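PDB 4DBF: 2-hydroxyhepta-2,4-diene-1,7-dioate isomerase from Corynebacterium glutamicum, which probably acts as a magnesium-binding lyase or isomerase of the fumarylacetoacetate hydrolase (FAH) family, with oxaloacetate decarboxylation as a likely reaction. Local coordinates for residues Thr55-Pro60 and Val158-Thr163; Ala76-Ser81 and Pro194-Asp199; Lys82-Gly87 and Glu240-Ser245. One frame throughout, in Å; residues are numbered along the deposited sequence.

Interaction 1: residues Thr55-Pro60 and Val158-Thr163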
loop_
_atom_site.group_PDB
_atom_site.type_symbol
_atom_site.label_atom_id
_atom_site.label_comp_id
_atom_site.label_asym_id
_atom_site.label_seq_id
_atom_site.Cartn_x
_atom_site.Cartn_y
_atom_site.Cartn_z
ATOM N N THR A 55 17.570 13.386 -2.925
ATOM C CA THR A 55 16.697 12.632 -3.839
ATOM C C THR A 55 16.505 13.292 -5.169
ATOM O O THR A 55 16.755 14.430 -5.326
ATOM C CB THR A 55 15.291 12.444 -3.288
ATOM O OG1 THR A 55 14.747 13.706 -2.975
ATOM C CG2 THR A 55 15.291 11.607 -2.081
ATOM N N PRO A 56 16.023 12.539 -6.122
ATOM C CA PRO A 56 15.920 13.030 -7.488
ATOM C C PRO A 56 14.776 13.942 -7.764
ATOM O O PRO A 56 14.631 14.285 -8.894
ATOM C CB PRO A 56 15.736 11.763 -8.305
ATOM C CG PRO A 56 15.699 10.642 -7.345
ATOM C CD PRO A 56 15.503 11.190 -6.002
ATOM N N PHE A 57 13.979 14.333 -6.795
ATOM C CA PHE A 57 12.784 15.061 -7.146
ATOM C C PHE A 57 12.987 16.523 -7.456
ATOM O O PHE A 57 12.228 17.091 -8.203
ATOM C CB PHE A 57 11.669 14.823 -6.150
ATOM C CG PHE A 57 11.398 13.387 -5.929
ATOM C CD1 PHE A 57 10.989 12.594 -6.956
ATOM C CD2 PHE A 57 11.619 12.821 -4.714
ATOM C CE1 PHE A 57 10.775 11.268 -6.756
ATOM C CE2 PHE A 57 11.411 11.507 -4.499
ATOM C CZ PHE A 57 11.004 10.718 -5.522
ATOM N N THR A 58 14.041 17.093 -6.912
ATOM C CA THR A 58 14.429 18.453 -7.173
ATOM C C THR A 58 15.454 18.533 -8.242
ATOM O O THR A 58 15.896 17.534 -8.774
ATOM C CB THR A 58 15.188 19.023 -5.980
ATOM O OG1 THR A 58 16.324 18.209 -5.735
ATOM C CG2 THR A 58 14.361 19.004 -4.764
ATOM N N GLU A 59 15.877 19.755 -8.511
ATOM C CA GLU A 59 17.008 19.952 -9.337
ATOM C C GLU A 59 18.150 19.226 -8.596
ATOM O O GLU A 59 18.438 19.482 -7.459
ATOM C CB GLU A 59 17.294 21.441 -9.567
ATOM C CG GLU A 59 16.088 22.372 -9.637
ATOM C CD GLU A 59 15.616 22.717 -11.059
ATOM O OE1 GLU A 59 15.556 21.816 -11.908
ATOM O OE2 GLU A 59 15.256 23.877 -11.331
ATOM N N PRO A 60 18.746 18.264 -9.254
ATOM C CA PRO A 60 19.745 17.443 -8.614
ATOM C C PRO A 60 21.115 18.080 -8.628
ATOM O O PRO A 60 21.515 18.635 -9.623
ATOM C CB PRO A 60 19.765 16.229 -9.503
ATOM C CG PRO A 60 19.571 16.778 -10.847
ATOM C CD PRO A 60 18.579 17.893 -10.658
ATOM N N VAL A 158 3.355 15.589 -13.692
ATOM C CA VAL A 158 3.498 14.868 -12.437
ATOM C C VAL A 158 4.438 13.676 -12.492
ATOM O O VAL A 158 4.676 13.075 -11.488
ATOM C CB VAL A 158 2.156 14.381 -11.873
ATOM C CG1 VAL A 158 1.197 15.497 -11.603
ATOM C CG2 VAL A 158 1.547 13.308 -12.723
ATOM N N VAL A 159 4.932 13.327 -13.661
ATOM C CA VAL A 159 5.833 12.206 -13.725
ATOM C C VAL A 159 7.327 12.560 -13.736
ATOM O O VAL A 159 7.773 13.397 -14.473
ATOM C CB VAL A 159 5.440 11.079 -14.717
ATOM C CG1 VAL A 159 4.031 11.148 -15.245
ATOM C CG2 VAL A 159 6.502 10.735 -15.725
ATOM N N LEU A 160 8.054 11.889 -12.871
ATOM C CA LEU A 160 9.472 11.979 -12.846
ATOM C C LEU A 160 10.069 11.298 -14.060
ATOM O O LEU A 160 10.889 11.841 -14.694
ATOM C CB LEU A 160 10.049 11.366 -11.578
ATOM C CG LEU A 160 11.554 11.320 -11.465
ATOM C CD1 LEU A 160 12.205 12.666 -11.504
ATOM C CD2 LEU A 160 12.090 10.485 -10.330
ATOM N N GLY A 161 9.658 10.080 -14.316
ATOM C CA GLY A 161 10.190 9.343 -15.440
ATOM C C GLY A 161 9.614 7.948 -15.522
ATOM O O GLY A 161 8.620 7.615 -14.822
ATOM N N PHE A 162 10.224 7.138 -16.384
ATOM C CA PHE A 162 9.677 5.820 -16.673
ATOM C C PHE A 162 10.687 4.812 -16.166
ATOM O O PHE A 162 11.869 5.085 -16.210
ATOM C CB PHE A 162 9.485 5.585 -18.203
ATOM C CG PHE A 162 8.271 6.289 -18.765
ATOM C CD1 PHE A 162 7.125 6.464 -18.001
ATOM C CD2 PHE A 162 8.275 6.784 -20.071
ATOM C CE1 PHE A 162 5.999 7.169 -18.520
ATOM C CE2 PHE A 162 7.132 7.440 -20.598
ATOM C CZ PHE A 162 6.011 7.637 -19.803
ATOM N N THR A 163 10.213 3.646 -15.712
ATOM C CA THR A 163 11.104 2.533 -15.429
ATOM C C THR A 163 10.420 1.236 -15.814
ATOM O O THR A 163 9.373 1.272 -16.419
ATOM C CB THR A 163 11.612 2.597 -13.917
ATOM O OG1 THR A 163 12.648 1.629 -13.737
ATOM C CG2 THR A 163 10.475 2.351 -12.957
#
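F57 and L160 are the closest backbone neighbours here, with 7.3 Å between F57 CA and L160 CA, and no hydrogen bond joins the two segments. Residues 55-60 form an irregular loop between strands 48-52 and 62-63, whereas 159-163 begin a long strand paired antiparallel with 133-143. At L160 and G161 that strand is bulged: both residues face V142 and both exchange backbone hydrogen bonds with it.

The L160 side chain is directed at the loop. Its CG lies anti to the backbone N (chi1 176°), and the two methyls divide the work. CD2 meets the phenyl ring of F57 at the CD1-CE1 side, 3.9 Å from L160 CD2 to F57 CE1, coming in obliquely to the ring. The same methyl reaches the pyrrolidine of P56, more loosely, at 4.4 Å from L160 CD2 to P56 CB. CD1 approaches the main chain instead, with 3.9 Å between L160 CD1 and P56 O. In F57, CG is anti to the carbonyl carbon (chi1 -53°), and the CD1-CE1 side of the ring comes nearest the strand; the two side chains cross at roughly a right angle. M78 touches both F57 and L160, P250 lies against F57, and P56 also packs on F34 of strand 31-38.

The contact is small and made of van der Waals packing. It places a loop of the Rv2993c-like N-terminal region against the FAH-family region through a leucine at a classic beta bulge.

Interaction 2: residues Ala76-Ser81 and Pro194-Asp199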
loop_
_atom_site.group_PDB
_atom_site.type_symbol
_atom_site.label_atom_id
_atom_site.label_comp_id
_atom_site.label_asym_id
_atom_site.label_seq_id
_atom_site.Cartn_x
_atom_site.Cartn_y
_atom_site.Cartn_z
ATOM N N ALA A 76 16.491 -1.117 -6.622
ATOM C CA ALA A 76 15.238 -0.546 -7.062
ATOM C C ALA A 76 15.418 0.953 -7.008
ATOM O O ALA A 76 15.845 1.440 -6.053
ATOM C CB ALA A 76 14.111 -0.976 -6.160
ATOM N N PRO A 77 15.086 1.655 -8.067
ATOM C CA PRO A 77 15.356 3.076 -8.141
ATOM C C PRO A 77 14.542 3.962 -7.221
ATOM O O PRO A 77 14.868 5.068 -7.084
ATOM C CB PRO A 77 15.120 3.410 -9.606
ATOM C CG PRO A 77 14.238 2.382 -10.099
ATOM C CD PRO A 77 14.591 1.148 -9.344
ATOM N N MET A 78 13.509 3.453 -6.600
ATOM C CA MET A 78 12.739 4.167 -5.596
ATOM C C MET A 78 12.295 3.233 -4.471
ATOM O O MET A 78 12.196 2.061 -4.648
ATOM C CB MET A 78 11.427 4.713 -6.141
ATOM C CG MET A 78 11.509 5.957 -6.968
ATOM S SD MET A 78 12.085 7.438 -6.167
ATOM C CE MET A 78 12.849 8.194 -7.568
ATOM N N LEU A 79 11.946 3.837 -3.367
ATOM C CA LEU A 79 11.276 3.156 -2.299
ATOM C C LEU A 79 9.899 3.771 -2.210
ATOM O O LEU A 79 9.656 4.644 -1.466
ATOM C CB LEU A 79 12.034 3.328 -1.016
ATOM C CG LEU A 79 13.414 2.728 -0.990
ATOM C CD1 LEU A 79 14.000 2.910 0.389
ATOM C CD2 LEU A 79 13.415 1.283 -1.386
ATOM N N PRO A 80 9.005 3.293 -3.031
ATOM C CA PRO A 80 7.708 3.931 -3.153
ATOM C C PRO A 80 6.820 3.754 -1.942
ATOM O O PRO A 80 6.852 2.720 -1.401
ATOM C CB PRO A 80 7.097 3.234 -4.337
ATOM C CG PRO A 80 7.746 1.922 -4.375
ATOM C CD PRO A 80 9.105 2.084 -3.836
ATOM N N SER A 81 6.009 4.753 -1.620
ATOM C CA SER A 81 5.007 4.661 -0.563
ATOM C C SER A 81 3.917 3.663 -0.921
ATOM O O SER A 81 3.431 2.970 -0.090
ATOM C CB SER A 81 4.402 6.019 -0.196
ATOM O OG SER A 81 3.327 6.335 -0.983
ATOM N N PRO A 194 15.774 -0.772 -14.573
ATOM C CA PRO A 194 16.988 -0.611 -13.781
ATOM C C PRO A 194 17.293 0.793 -13.302
ATOM O O PRO A 194 18.124 0.950 -12.478
ATOM C CB PRO A 194 18.070 -0.997 -14.761
ATOM C CG PRO A 194 17.536 -0.569 -16.033
ATOM C CD PRO A 194 16.090 -0.886 -15.994
ATOM N N TRP A 195 16.620 1.772 -13.850
ATOM C CA TRP A 195 16.753 3.136 -13.465
ATOM C C TRP A 195 15.589 3.872 -14.018
ATOM O O TRP A 195 14.795 3.301 -14.697
ATOM C CB TRP A 195 18.057 3.718 -13.982
ATOM C CG TRP A 195 18.317 3.380 -15.409
ATOM C CD1 TRP A 195 17.568 3.718 -16.496
ATOM C CD2 TRP A 195 19.396 2.576 -15.940
ATOM N NE1 TRP A 195 18.105 3.212 -17.615
ATOM C CE2 TRP A 195 19.193 2.517 -17.346
ATOM C CE3 TRP A 195 20.456 1.940 -15.406
ATOM C CZ2 TRP A 195 20.047 1.852 -18.165
ATOM C CZ3 TRP A 195 21.302 1.265 -16.228
ATOM C CH2 TRP A 195 21.106 1.228 -17.582
ATOM N N ILE A 196 15.468 5.134 -13.710
ATOM C CA ILE A 196 14.317 5.891 -14.090
ATOM C C ILE A 196 14.745 6.839 -15.267
ATOM O O ILE A 196 15.680 7.651 -15.127
ATOM C CB ILE A 196 13.817 6.698 -12.921
ATOM C CG1 ILE A 196 13.277 5.723 -11.808
ATOM C CG2 ILE A 196 12.715 7.703 -13.379
ATOM C CD1 ILE A 196 13.089 6.453 -10.537
ATOM N N GLU A 197 14.082 6.678 -16.410
ATOM C CA GLU A 197 14.383 7.512 -17.598
ATOM C C GLU A 197 13.501 8.749 -17.522
ATOM O O GLU A 197 12.284 8.644 -17.646
ATOM C CB GLU A 197 14.119 6.760 -18.905
ATOM C CG GLU A 197 14.299 7.666 -20.194
ATOM C CD GLU A 197 15.713 8.297 -20.236
ATOM O OE1 GLU A 197 16.701 7.562 -20.446
ATOM O OE2 GLU A 197 15.873 9.500 -20.002
ATOM N N THR A 198 14.101 9.914 -17.316
ATOM C CA THR A 198 13.310 11.150 -17.101
ATOM C C THR A 198 13.035 11.874 -18.470
ATOM O O THR A 198 12.159 12.724 -18.568
ATOM C CB THR A 198 14.001 12.145 -16.184
ATOM O OG1 THR A 198 15.137 12.711 -16.873
ATOM C CG2 THR A 198 14.434 11.459 -14.823
ATOM N N ASP A 199 13.750 11.505 -19.519
ATOM C CA ASP A 199 13.407 12.082 -20.878
ATOM C C ASP A 199 12.201 11.297 -21.395
ATOM O O ASP A 199 12.332 10.394 -22.183
ATOM C CB ASP A 199 14.625 11.992 -21.822
ATOM C CG ASP A 199 14.368 12.599 -23.236
ATOM O OD1 ASP A 199 13.281 13.183 -23.506
ATOM O OD2 ASP A 199 15.290 12.418 -24.061
#
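P77 lays its pyrrolidine ring across the I196 side chain, its CB 3.7 Å from I196 CG1 and its CG 3.9 Å from that same I196 CG1. The ring also touches the end of the isoleucine, with 3.8 Å between P77 CB and I196 CD1. M78 comes to that terminal methyl at about a right angle. Its chain bends at chi2 (-64°) and again at chi3, which folds the S-methyl back toward the strand. The result is a tight approach of 3.5 Å between M78 CE and I196 CD1, while M78 CG lies 3.9 Å from the same I196 CD1. One methyl is thus held by a proline ring and by CG and CE of a methionine, all three residues being buried.

I196 sits on the end of strand 190-197, in the part of the FAH fold where this strand runs antiparallel to both 159-170 and 22-28. Its backbone pairs with F23, and that of E197 pairs with F162. The adjoining T163 touches both P77 and I196, so the loop between strands 73-75 and 83-87 rests on two neighbouring strands.

W195 meets P77 through its backbone, 4.2 Å from W195 CA to P77 CB; its CB points away from the loop. P194, which follows a cis peptide bond at a corner of the chain, places its CG 3.6 Å above the indole plane of W195, over the ring centre, and R22 makes a cation-pi contact with the indole. Beyond the strand, D199 N donates to the anti lone pair of E197 OE2 (3.0 Å, N-H...O angle 157°).

Interaction 3: residues Lys82-Gly87 and Glu240-Ser245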
loop_
_atom_site.group_PDB
_atom_site.type_symbol
_atom_site.label_atom_id
_atom_site.label_comp_id
_atom_site.label_asym_id
_atom_site.label_seq_id
_atom_site.Cartn_x
_atom_site.Cartn_y
_atom_site.Cartn_z
ATOM N N LYS A 82 3.583 3.616 -2.185
ATOM C CA LYS A 82 2.722 2.602 -2.710
ATOM C C LYS A 82 2.964 2.356 -4.186
ATOM O O LYS A 82 3.559 3.135 -4.848
ATOM C CB LYS A 82 1.268 2.945 -2.464
ATOM C CG LYS A 82 0.841 4.293 -2.974
ATOM C CD LYS A 82 -0.570 4.616 -2.564
ATOM C CE LYS A 82 -1.050 5.898 -3.186
ATOM N NZ LYS A 82 -0.362 7.089 -2.698
ATOM N N VAL A 83 2.478 1.223 -4.646
ATOM C CA VAL A 83 2.559 0.817 -6.021
ATOM C C VAL A 83 1.143 0.579 -6.509
ATOM O O VAL A 83 0.446 -0.231 -5.975
ATOM C CB VAL A 83 3.371 -0.451 -6.211
ATOM C CG1 VAL A 83 3.381 -0.828 -7.673
ATOM C CG2 VAL A 83 4.738 -0.282 -5.627
ATOM N N VAL A 84 0.723 1.356 -7.482
ATOM C CA VAL A 84 -0.628 1.253 -7.983
ATOM C C VAL A 84 -0.564 0.651 -9.351
ATOM O O VAL A 84 0.180 1.080 -10.153
ATOM C CB VAL A 84 -1.344 2.593 -8.064
ATOM C CG1 VAL A 84 -2.769 2.380 -8.519
ATOM C CG2 VAL A 84 -1.293 3.328 -6.751
ATOM N N ALA A 85 -1.325 -0.403 -9.553
ATOM C CA ALA A 85 -1.248 -1.160 -10.758
ATOM C C ALA A 85 -2.602 -1.316 -11.452
ATOM O O ALA A 85 -3.589 -1.305 -10.828
ATOM C CB ALA A 85 -0.636 -2.497 -10.486
ATOM N N ILE A 86 -2.576 -1.451 -12.759
ATOM C CA ILE A 86 -3.781 -1.600 -13.557
ATOM C C ILE A 86 -3.883 -3.005 -14.145
ATOM O O ILE A 86 -2.997 -3.462 -14.815
ATOM C CB ILE A 86 -3.860 -0.584 -14.722
ATOM C CG1 ILE A 86 -3.481 0.813 -14.279
ATOM C CG2 ILE A 86 -5.243 -0.546 -15.313
ATOM C CD1 ILE A 86 -4.321 1.330 -13.154
ATOM N N GLY A 87 -4.993 -3.660 -13.886
ATOM C CA GLY A 87 -5.305 -4.898 -14.533
ATOM C C GLY A 87 -6.270 -4.701 -15.688
ATOM O O GLY A 87 -6.952 -3.733 -15.772
ATOM N N GLU A 240 -5.243 10.222 -14.472
ATOM C CA GLU A 240 -6.472 10.872 -14.085
ATOM C C GLU A 240 -7.388 9.958 -13.265
ATOM O O GLU A 240 -7.959 10.342 -12.265
ATOM C CB GLU A 240 -7.183 11.291 -15.334
ATOM C CG GLU A 240 -8.509 11.914 -15.118
ATOM C CD GLU A 240 -9.135 12.310 -16.425
ATOM O OE1 GLU A 240 -9.707 11.458 -17.057
ATOM O OE2 GLU A 240 -9.022 13.457 -16.816
ATOM N N PHE A 241 -7.505 8.730 -13.732
ATOM C CA PHE A 241 -8.285 7.700 -13.069
ATOM C C PHE A 241 -7.809 7.403 -11.638
ATOM O O PHE A 241 -8.543 7.380 -10.731
ATOM C CB PHE A 241 -8.220 6.452 -13.929
ATOM C CG PHE A 241 -8.983 5.284 -13.395
ATOM C CD1 PHE A 241 -10.334 5.251 -13.465
ATOM C CD2 PHE A 241 -8.340 4.196 -12.910
ATOM C CE1 PHE A 241 -11.026 4.175 -13.014
ATOM C CE2 PHE A 241 -9.022 3.124 -12.445
ATOM C CZ PHE A 241 -10.365 3.110 -12.506
ATOM N N ILE A 242 -6.528 7.219 -11.490
ATOM C CA ILE A 242 -5.945 6.950 -10.209
ATOM C C ILE A 242 -6.073 8.151 -9.289
ATOM O O ILE A 242 -6.600 8.027 -8.245
ATOM C CB ILE A 242 -4.489 6.522 -10.350
ATOM C CG1 ILE A 242 -4.393 5.218 -11.119
ATOM C CG2 ILE A 242 -3.840 6.404 -9.003
ATOM C CD1 ILE A 242 -2.984 4.782 -11.344
ATOM N N THR A 243 -5.597 9.301 -9.728
ATOM C CA THR A 243 -5.572 10.477 -8.909
ATOM C C THR A 243 -6.939 11.087 -8.627
ATOM O O THR A 243 -7.062 11.930 -7.812
ATOM C CB THR A 243 -4.562 11.517 -9.418
ATOM O OG1 THR A 243 -4.996 12.051 -10.659
ATOM C CG2 THR A 243 -3.251 10.906 -9.590
ATOM N N ALA A 244 -7.970 10.631 -9.290
ATOM C CA ALA A 244 -9.319 11.009 -8.932
ATOM C C ALA A 244 -9.788 10.361 -7.625
ATOM O O ALA A 244 -10.714 10.816 -7.015
ATOM C CB ALA A 244 -10.276 10.670 -10.031
ATOM N N SER A 245 -9.142 9.269 -7.260
ATOM C CA SER A 245 -9.495 8.519 -6.083
ATOM C C SER A 245 -8.454 8.663 -4.952
ATOM O O SER A 245 -8.803 8.791 -3.846
ATOM C CB SER A 245 -9.686 7.033 -6.429
ATOM O OG SER A 245 -10.888 6.770 -7.066
#
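I242 reaches across to V84 and I86 because its side chain is extended: CG1 is anti to the carbonyl carbon (chi1 -63°) and chi2, at 177°, extends the chain to CD1. V84 turns CG1 anti to its own backbone N (chi1 -177°), and the two side chains pass one another in opposite directions. They are nearest at 3.7 Å, between V84 CG1 and I242 CD1. The same valine methyl is also flanked by the rest of the isoleucine, 4.2 Å from V84 CG1 to I242 CG2. I86 is bent at chi2 and crosses I242 obliquely, its CD1 4.1 Å from I242 CD1, so the delta methyl of I242 is shared between the two strand residues.

V84 and I86 project from one face of strand 83-87, whereas A85 between them points away from the helix and packs on F110 and A255. That strand lies between 108-112, antiparallel to it, and 253-255, parallel to it; I242 also rests on I254. Beyond the contact, F241 packs on R182 of the second subunit, and A244 and S245 on F129 of that subunit.

Helix 235-243 is thereby seated on the sheet of the FAH-family region by a buried aliphatic cluster. The I86 side chain is about 6 Å from that of E138, a magnesium ligand, and about 7 Å from the bound magnesium ion, which places the I86 end of the cluster close to the metal site.

In the fold
Interactions 1 and 2 are neighbours, their centres about 8 Å apart, on the adjacent strands 159-170 and 190-197. Besides the strand pairing (F162 O to E197 N, 2.7 Å), their loops meet directly where F57 CZ lies 3.5 Å from M78 SD. Interaction 3 stands farther off, its centre about 17 Å from that of interaction 2 and about 18 Å from that of interaction 1. It is tied to interaction 2 by sequence, since S81 runs straight into K82, and D252 binds both residues through their side chains. Of the three, interaction 3 borders the magnesium site of E136, E138 and D167; the other two lie away from it.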